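PDB 6FX6: SaTIE-TED from Staphylococcus aureus, which is of unknown function but, as the thioester domain of an LPXTG-attached surface protein, probably mediates covalent attachment to a target through an internal thioester. Local coordinates for residues 35-46 and 97-105; 72-83 and 222-230. All blocks are in the same frame, centred on the assembly; numbering follows the deposited sequence.

Contact 1. Residues 35-46 and 97-105; sequences WAKFYVNGEIAF and YIATQMLIW
Tyr97 reaches out of its helix into the hairpin of strands 35-40 and 43-46, and its ring is held on both faces. Lys37 lies over one face, CG 3.6 Å from the ring centroid and almost on its normal; over the opposite face comes the Phe46 ring, tilted by only 12° but slid along, so that the two rings overlap little and their centroids lie 4.7 Å apart. With CG anti to the backbone N (chi1 179°), the ring is carried out from the helix and its hydroxyl reaches the backbone of both strands. There OH donates to Ala45 O at 2.6 Å, in the carbonyl plane, and accepts from Phe38 N at 3.2 Å. On the side of the Phe46 ring away from Tyr97, Ile104 CD1 lies over the face, 3.5 Å from Phe46 CG.

The helix thus packs across a hairpin with a type I' turn, part of the thioester domain's main sheet. Gln101 bends at chi2 (66°) to bring OE1 to the edge of the Phe46 ring, where it accepts from the backbone N of Cys47. A water also donates to Gln101 OE1 and to Ala36 O, and receives a weak bond from Trp35 NE1. The Trp35 indole has one face on Ile98, whose CG2 is 3.7 Å from the centroid of the six-membered ring, while Gln101 CG meets the indole edge. The six-membered rings of Trp35 and Trp105 are moderately inclined and slid apart, barely overlapping. Selenomethionine Met102 touches Trp35 CH2 with its CG and sets its selenium obliquely to the ring, a Met-aromatic contact.

Contact 2. Residues 72-83 and 222-230; sequences QALRNKLTMISH and VLKPFDPLD
Thr79 faces the irregular segment 222-230 where the two backbones come closest, its CA 4.8 Å from the CA of Leu223. Its CB lies beside the peptide carbonyls of Leu223 and Lys224 and 3.8 Å from Pro225 CA. From there the two branches part. The methyl CG2 presses on Lys224 O at 3.2 Å, a tight fit against a carbonyl. The hydroxyl, placed between the backbone N and the carbonyl carbon (chi1 60°), turns back along the helix and donates to Asn76 O at 2.7 Å, sharing that acceptor with Met80 N. OG1 also accepts from a water that in turn accepts from Phe226 N, so the side chain is tied to its own helix directly and to the passing segment through solvent.

One turn on, Ser82 is likewise linked to the segment through water: CB packs on Leu223 CB at 3.7 Å, while OG is joined by two waters to Leu223, one accepting from its N and the other donating to its O. Leu223 CD1 extends along the helix to Leu78 O. Beyond Thr79, the Phe226 ring stands beside Gln72 and Asn76, with both amide planes inclined to it by a little over 40°. Selenomethionine Met80, bent at chi2 and chi3, curls round to meet Leu229 tip to tip, its selenium 3.7 Å from Leu229 CD1, and puts CE on Pro225 CB. Pro225 CG touches the His83 ring, which also packs on Ile203 and Ile205.

An inverse gamma turn centred on Leu223 and an Asx turn, in which Asp227 OD1 accepts from Leu229 N, shape this segment as an irregular connection laid along a helix, leading from strand 220-222 of the thioester domain's main sheet to strand 231-238 of a separate mixed sheet.

In the fold
The two contacts lie with their centres 15 Å apart and share an interface, since helices 72-87 and 94-107 follow each other and pack side by side: Thr100 CG2 is 3.4 Å from Ile81 O. Phe46 joins them, its CE2 3.4 Å from Ser82 OG, and its backbone pairs with Gly221, just ahead of 222-230. Glu43 OE1 and Lys224 NZ form a long, weak ion pair at 3.4 Å. Cys47, the single cysteine and hence the presumed thioester-forming residue, follows segment 35-46 directly; the Trp35 side chain is about 10 Å from a bound zinc ion. The late return of strand 220-222 to the main sheet fits the slipknot topology of this class of thioester domains.

Contact 1. Residues 35-46 and 97-105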
# COMPACT_ATOMS: atom_id res chain seq x y z
N TRP A 35 7.94 21.29 3.46
CA TRP A 35 7.29 20.14 2.85
C TRP A 35 5.80 20.13 3.11
O TRP A 35 5.35 20.29 4.26
CB TRP A 35 7.94 18.84 3.35
CG TRP A 35 7.94 17.79 2.31
CD1 TRP A 35 6.87 17.07 1.89
CD2 TRP A 35 9.06 17.36 1.54
NE1 TRP A 35 7.25 16.21 0.90
CE2 TRP A 35 8.59 16.36 0.66
CE3 TRP A 35 10.42 17.69 1.51
CZ2 TRP A 35 9.43 15.69 -0.24
CZ3 TRP A 35 11.25 17.04 0.62
CH2 TRP A 35 10.76 16.05 -0.25
N ALA A 36 5.03 19.94 2.04
CA ALA A 36 3.58 19.86 2.12
C ALA A 36 3.19 18.41 2.41
O ALA A 36 3.50 17.52 1.62
CB ALA A 36 2.95 20.31 0.81
N LYS A 37 2.56 18.19 3.56
CA LYS A 37 1.92 16.91 3.85
C LYS A 37 0.47 17.05 3.44
O LYS A 37 -0.32 17.70 4.13
CB LYS A 37 2.05 16.57 5.33
CG LYS A 37 1.60 15.16 5.67
CD LYS A 37 1.60 14.94 7.18
CE LYS A 37 1.27 13.51 7.53
NZ LYS A 37 1.14 13.33 9.00
N PHE A 38 0.12 16.43 2.31
CA PHE A 38 -1.20 16.60 1.71
C PHE A 38 -2.26 15.71 2.35
O PHE A 38 -2.01 14.55 2.66
CB PHE A 38 -1.14 16.29 0.21
CG PHE A 38 -0.22 17.18 -0.58
CD1 PHE A 38 -0.55 18.51 -0.82
CD2 PHE A 38 0.98 16.69 -1.10
CE1 PHE A 38 0.29 19.34 -1.55
CE2 PHE A 38 1.83 17.51 -1.83
CZ PHE A 38 1.49 18.83 -2.06
N TYR A 39 -3.45 16.28 2.53
CA TYR A 39 -4.64 15.55 2.93
C TYR A 39 -5.75 15.83 1.93
O TYR A 39 -5.89 16.96 1.47
CB TYR A 39 -5.10 15.98 4.33
CG TYR A 39 -4.18 15.55 5.45
CD1 TYR A 39 -2.99 16.22 5.69
CD2 TYR A 39 -4.51 14.48 6.28
CE1 TYR A 39 -2.14 15.84 6.72
CE2 TYR A 39 -3.68 14.09 7.32
CZ TYR A 39 -2.49 14.77 7.53
OH TYR A 39 -1.65 14.38 8.55
N VAL A 40 -6.54 14.81 1.60
CA VAL A 40 -7.75 14.97 0.80
C VAL A 40 -8.87 14.23 1.51
O VAL A 40 -8.80 13.00 1.66
CB VAL A 40 -7.60 14.43 -0.64
CG1 VAL A 40 -8.87 14.69 -1.45
CG2 VAL A 40 -6.39 15.05 -1.33
N ASN A 41 -9.87 14.98 1.96
CA ASN A 41 -11.02 14.45 2.72
C ASN A 41 -10.61 13.54 3.89
O ASN A 41 -11.18 12.47 4.09
CB ASN A 41 -12.00 13.75 1.77
CG ASN A 41 -13.44 13.77 2.28
OD1 ASN A 41 -14.13 12.76 2.25
ND2 ASN A 41 -13.89 14.93 2.74
N GLY A 42 -9.62 14.00 4.65
CA GLY A 42 -9.08 13.25 5.78
C GLY A 42 -7.96 12.27 5.47
O GLY A 42 -7.26 11.85 6.39
N GLU A 43 -7.78 11.90 4.20
CA GLU A 43 -6.87 10.80 3.84
C GLU A 43 -5.52 11.34 3.36
O GLU A 43 -5.46 12.36 2.69
CB GLU A 43 -7.51 9.91 2.77
CG GLU A 43 -8.98 9.60 3.05
CD GLU A 43 -9.45 8.27 2.50
OE1 GLU A 43 -10.27 8.28 1.55
OE2 GLU A 43 -9.02 7.22 3.03
N ILE A 44 -4.46 10.62 3.71
CA ILE A 44 -3.10 11.03 3.36
C ILE A 44 -2.90 10.91 1.85
O ILE A 44 -3.20 9.87 1.26
CB ILE A 44 -2.04 10.16 4.08
CG1 ILE A 44 -2.16 10.26 5.61
CG2 ILE A 44 -0.63 10.52 3.63
CD1 ILE A 44 -1.82 11.61 6.18
N ALA A 45 -2.39 11.98 1.25
CA ALA A 45 -2.13 12.04 -0.18
C ALA A 45 -0.66 12.38 -0.45
O ALA A 45 0.04 12.89 0.42
CB ALA A 45 -3.05 13.05 -0.85
N PHE A 46 -0.22 12.09 -1.67
CA PHE A 46 1.13 12.38 -2.12
C PHE A 46 1.09 13.09 -3.46
O PHE A 46 0.21 12.83 -4.27
CB PHE A 46 1.94 11.09 -2.26
CG PHE A 46 2.24 10.44 -0.95
CD1 PHE A 46 3.31 10.88 -0.18
CD2 PHE A 46 1.44 9.41 -0.46
CE1 PHE A 46 3.60 10.29 1.04
CE2 PHE A 46 1.72 8.82 0.76
CZ PHE A 46 2.80 9.26 1.51
N TYR A 97 6.90 10.38 6.27
CA TYR A 97 6.07 10.94 5.19
C TYR A 97 6.94 11.47 4.05
O TYR A 97 6.67 11.20 2.89
CB TYR A 97 5.15 12.06 5.68
CG TYR A 97 4.33 12.62 4.55
CD1 TYR A 97 3.10 12.06 4.20
CD2 TYR A 97 4.80 13.68 3.79
CE1 TYR A 97 2.36 12.56 3.14
CE2 TYR A 97 4.08 14.18 2.72
CZ TYR A 97 2.86 13.62 2.40
OH TYR A 97 2.15 14.15 1.34
N ILE A 98 7.95 12.26 4.41
CA ILE A 98 8.87 12.84 3.42
C ILE A 98 9.60 11.75 2.65
O ILE A 98 9.69 11.80 1.43
CB ILE A 98 9.87 13.82 4.07
CG1 ILE A 98 9.15 15.09 4.49
CG2 ILE A 98 11.00 14.18 3.12
CD1 ILE A 98 9.96 16.02 5.38
N ALA A 99 10.13 10.76 3.39
CA ALA A 99 10.84 9.63 2.76
C ALA A 99 9.94 8.88 1.79
O ALA A 99 10.36 8.54 0.69
CB ALA A 99 11.37 8.68 3.82
N THR A 100 8.69 8.66 2.19
CA THR A 100 7.72 7.98 1.34
C THR A 100 7.44 8.81 0.08
O THR A 100 7.46 8.26 -1.03
CB THR A 100 6.42 7.69 2.11
OG1 THR A 100 6.73 6.89 3.26
CG2 THR A 100 5.42 6.94 1.25
N GLN A 101 7.19 10.11 0.25
CA GLN A 101 7.00 11.02 -0.89
C GLN A 101 8.22 11.00 -1.81
O GLN A 101 8.08 10.99 -3.02
CB GLN A 101 6.75 12.45 -0.41
CG GLN A 101 6.59 13.50 -1.52
CD GLN A 101 5.35 13.29 -2.35
OE1 GLN A 101 4.29 13.86 -2.05
NE2 GLN A 101 5.46 12.47 -3.40
N MSE A 102 9.41 11.02 -1.21
CA MSE A 102 10.66 11.01 -1.98
C MSE A 102 10.87 9.74 -2.76
O MSE A 102 11.41 9.77 -3.87
CB MSE A 102 11.87 11.26 -1.08
CG MSE A 102 12.11 12.76 -0.90
SE MSE A 102 13.38 13.02 0.58
CE MSE A 102 15.01 12.35 -0.32
N LEU A 103 10.45 8.60 -2.19
CA LEU A 103 10.55 7.31 -2.87
C LEU A 103 9.55 7.19 -4.03
O LEU A 103 9.89 6.67 -5.09
CB LEU A 103 10.35 6.15 -1.89
CG LEU A 103 10.55 4.73 -2.44
CD1 LEU A 103 11.85 4.59 -3.21
CD2 LEU A 103 10.49 3.71 -1.31
N ILE A 104 8.32 7.67 -3.80
CA ILE A 104 7.31 7.81 -4.85
C ILE A 104 7.88 8.64 -6.00
O ILE A 104 7.76 8.26 -7.16
CB ILE A 104 6.00 8.43 -4.31
CG1 ILE A 104 5.23 7.38 -3.50
CG2 ILE A 104 5.11 8.97 -5.43
CD1 ILE A 104 4.16 7.95 -2.58
N TRP A 105 8.49 9.77 -5.66
CA TRP A 105 9.09 10.65 -6.66
C TRP A 105 10.28 10.05 -7.41
O TRP A 105 10.49 10.42 -8.56
CB TRP A 105 9.50 11.99 -6.05
CG TRP A 105 8.40 12.98 -5.82
CD1 TRP A 105 7.09 12.88 -6.22
CD2 TRP A 105 8.53 14.25 -5.19
NE1 TRP A 105 6.40 14.01 -5.84
CE2 TRP A 105 7.26 14.86 -5.21
CE3 TRP A 105 9.60 14.92 -4.59
CZ2 TRP A 105 7.03 16.12 -4.65
CZ3 TRP A 105 9.37 16.17 -4.03
CH2 TRP A 105 8.09 16.76 -4.06
O HOH W 1 4.60 16.09 -0.28

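Contact 2. Residues 72-83 and 222-230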
# COMPACT_ATOMS: atom_id res chain seq x y z
N GLN A 72 0.31 -0.76 -15.08
CA GLN A 72 -0.29 -1.30 -13.85
C GLN A 72 0.75 -1.63 -12.77
O GLN A 72 0.49 -1.42 -11.59
CB GLN A 72 -1.15 -2.53 -14.16
CG GLN A 72 -1.91 -3.08 -12.95
CD GLN A 72 -3.09 -3.98 -13.30
OE1 GLN A 72 -3.23 -4.45 -14.43
NE2 GLN A 72 -3.94 -4.22 -12.31
N ALA A 73 1.92 -2.13 -13.18
CA ALA A 73 3.01 -2.41 -12.24
C ALA A 73 3.47 -1.15 -11.50
O ALA A 73 3.77 -1.20 -10.31
CB ALA A 73 4.19 -3.05 -12.96
N LEU A 74 3.51 -0.02 -12.22
CA LEU A 74 3.79 1.28 -11.61
C LEU A 74 2.66 1.69 -10.65
O LEU A 74 2.94 2.06 -9.51
CB LEU A 74 3.99 2.35 -12.69
CG LEU A 74 4.27 3.80 -12.24
CD1 LEU A 74 5.45 3.87 -11.29
CD2 LEU A 74 4.50 4.69 -13.45
N ARG A 75 1.41 1.62 -11.11
CA ARG A 75 0.25 1.92 -10.26
C ARG A 75 0.25 1.09 -8.98
O ARG A 75 0.00 1.61 -7.90
CB ARG A 75 -1.07 1.69 -11.00
CG ARG A 75 -1.47 2.79 -11.97
CD ARG A 75 -2.98 2.77 -12.23
NE ARG A 75 -3.49 1.43 -12.52
CZ ARG A 75 -3.38 0.79 -13.68
NH1 ARG A 75 -2.77 1.34 -14.73
NH2 ARG A 75 -3.89 -0.44 -13.81
N ASN A 76 0.52 -0.21 -9.14
CA ASN A 76 0.68 -1.12 -8.00
C ASN A 76 1.79 -0.65 -7.07
O ASN A 76 1.56 -0.49 -5.88
CB ASN A 76 0.98 -2.56 -8.45
CG ASN A 76 -0.27 -3.41 -8.55
OD1 ASN A 76 -0.59 -3.94 -9.61
ND2 ASN A 76 -0.98 -3.56 -7.43
N LYS A 77 2.97 -0.41 -7.63
CA LYS A 77 4.13 -0.01 -6.81
C LYS A 77 3.87 1.30 -6.05
O LYS A 77 4.19 1.40 -4.87
CB LYS A 77 5.41 0.08 -7.65
CG LYS A 77 6.68 -0.04 -6.82
CD LYS A 77 7.86 -0.54 -7.65
CE LYS A 77 9.03 -0.95 -6.77
NZ LYS A 77 10.09 -1.66 -7.53
N LEU A 78 3.27 2.28 -6.72
CA LEU A 78 2.95 3.56 -6.07
C LEU A 78 2.02 3.39 -4.86
O LEU A 78 2.21 4.05 -3.84
CB LEU A 78 2.33 4.54 -7.07
CG LEU A 78 3.26 5.05 -8.18
CD1 LEU A 78 2.45 5.66 -9.31
CD2 LEU A 78 4.26 6.06 -7.64
N THR A 79 1.04 2.49 -4.96
CA THR A 79 0.13 2.21 -3.85
C THR A 79 0.82 1.41 -2.74
O THR A 79 0.54 1.63 -1.56
CB THR A 79 -1.16 1.48 -4.31
OG1 THR A 79 -0.84 0.23 -4.92
CG2 THR A 79 -1.96 2.34 -5.30
N MSE A 80 1.73 0.51 -3.12
CA MSE A 80 2.55 -0.25 -2.17
C MSE A 80 3.44 0.66 -1.35
O MSE A 80 3.56 0.49 -0.14
CB MSE A 80 3.51 -1.24 -2.84
CG MSE A 80 2.87 -2.33 -3.69
SE MSE A 80 1.77 -3.47 -2.55
CE MSE A 80 0.02 -2.61 -2.83
N ILE A 81 4.08 1.61 -2.02
CA ILE A 81 4.95 2.57 -1.34
C ILE A 81 4.14 3.47 -0.42
O ILE A 81 4.55 3.71 0.72
CB ILE A 81 5.78 3.40 -2.34
CG1 ILE A 81 6.76 2.49 -3.11
CG2 ILE A 81 6.57 4.48 -1.61
CD1 ILE A 81 7.26 3.07 -4.41
N SER A 82 3.00 3.96 -0.89
CA SER A 82 2.12 4.77 -0.05
C SER A 82 1.67 3.96 1.17
O SER A 82 1.81 4.42 2.30
CB SER A 82 0.92 5.26 -0.85
OG SER A 82 0.03 6.00 -0.03
N HIS A 83 1.18 2.75 0.93
CA HIS A 83 0.62 1.92 2.00
C HIS A 83 1.65 1.54 3.07
O HIS A 83 1.51 1.90 4.24
CB HIS A 83 -0.03 0.66 1.43
CG HIS A 83 -0.61 -0.24 2.47
ND1 HIS A 83 -1.82 0.02 3.09
CD2 HIS A 83 -0.14 -1.38 3.02
CE1 HIS A 83 -2.07 -0.93 3.96
NE2 HIS A 83 -1.07 -1.79 3.95
N VAL A 222 -4.37 9.97 -3.90
CA VAL A 222 -4.76 9.18 -2.74
C VAL A 222 -4.54 7.76 -3.23
O VAL A 222 -5.39 7.19 -3.91
CB VAL A 222 -6.21 9.44 -2.30
CG1 VAL A 222 -6.56 8.60 -1.08
CG2 VAL A 222 -6.39 10.92 -1.98
N LEU A 223 -3.37 7.22 -2.90
CA LEU A 223 -2.85 6.01 -3.54
C LEU A 223 -3.26 4.77 -2.75
O LEU A 223 -2.44 4.11 -2.10
CB LEU A 223 -1.33 6.11 -3.67
CG LEU A 223 -0.81 7.35 -4.41
CD1 LEU A 223 0.71 7.43 -4.29
CD2 LEU A 223 -1.25 7.36 -5.86
N LYS A 224 -4.55 4.45 -2.84
CA LYS A 224 -5.13 3.32 -2.13
C LYS A 224 -4.74 2.01 -2.82
O LYS A 224 -4.82 1.91 -4.04
CB LYS A 224 -6.66 3.41 -2.10
CG LYS A 224 -7.20 4.66 -1.42
CD LYS A 224 -8.70 4.55 -1.25
CE LYS A 224 -9.29 5.81 -0.67
NZ LYS A 224 -10.76 5.65 -0.50
N PRO A 225 -4.32 1.01 -2.03
CA PRO A 225 -4.05 -0.30 -2.63
C PRO A 225 -5.35 -0.98 -3.04
O PRO A 225 -6.32 -0.96 -2.28
CB PRO A 225 -3.32 -1.06 -1.51
CG PRO A 225 -3.74 -0.40 -0.25
CD PRO A 225 -4.12 1.01 -0.57
N PHE A 226 -5.37 -1.57 -4.23
CA PHE A 226 -6.60 -2.14 -4.81
C PHE A 226 -6.61 -3.67 -4.79
O PHE A 226 -7.55 -4.28 -5.29
CB PHE A 226 -6.83 -1.62 -6.24
CG PHE A 226 -5.67 -1.82 -7.17
CD1 PHE A 226 -5.47 -3.04 -7.82
CD2 PHE A 226 -4.77 -0.78 -7.41
CE1 PHE A 226 -4.39 -3.22 -8.67
CE2 PHE A 226 -3.69 -0.96 -8.27
CZ PHE A 226 -3.50 -2.18 -8.90
N ASP A 227 -5.59 -4.27 -4.19
CA ASP A 227 -5.43 -5.72 -4.14
C ASP A 227 -5.11 -6.10 -2.69
O ASP A 227 -4.16 -5.56 -2.12
CB ASP A 227 -4.27 -6.13 -5.06
CG ASP A 227 -4.25 -7.63 -5.38
OD1 ASP A 227 -4.77 -8.45 -4.58
OD2 ASP A 227 -3.68 -7.98 -6.43
N PRO A 228 -5.88 -7.03 -2.09
CA PRO A 228 -5.51 -7.47 -0.74
C PRO A 228 -4.24 -8.33 -0.65
O PRO A 228 -3.77 -8.59 0.46
CB PRO A 228 -6.74 -8.25 -0.26
CG PRO A 228 -7.44 -8.67 -1.50
CD PRO A 228 -7.16 -7.62 -2.53
N LEU A 229 -3.70 -8.77 -1.79
CA LEU A 229 -2.45 -9.54 -1.85
C LEU A 229 -2.55 -10.80 -0.98
O LEU A 229 -1.68 -11.06 -0.15
CB LEU A 229 -1.26 -8.67 -1.42
CG LEU A 229 -1.08 -7.34 -2.15
CD1 LEU A 229 0.11 -6.60 -1.56
CD2 LEU A 229 -0.90 -7.52 -3.65
N ASP A 230 -3.63 -11.55 -1.19
CA ASP A 230 -3.93 -12.71 -0.36
C ASP A 230 -3.27 -13.98 -0.86
O ASP A 230 -3.21 -14.23 -2.06
CB ASP A 230 -5.44 -12.93 -0.21
CG ASP A 230 -6.14 -13.21 -1.52
OD1 ASP A 230 -5.94 -12.43 -2.48
OD2 ASP A 230 -6.92 -14.19 -1.60
O HOH W 2 -2.39 -1.86 -5.47
O HOH W 3 -1.88 8.21 -0.42
O HOH W 4 -1.81 3.95 0.45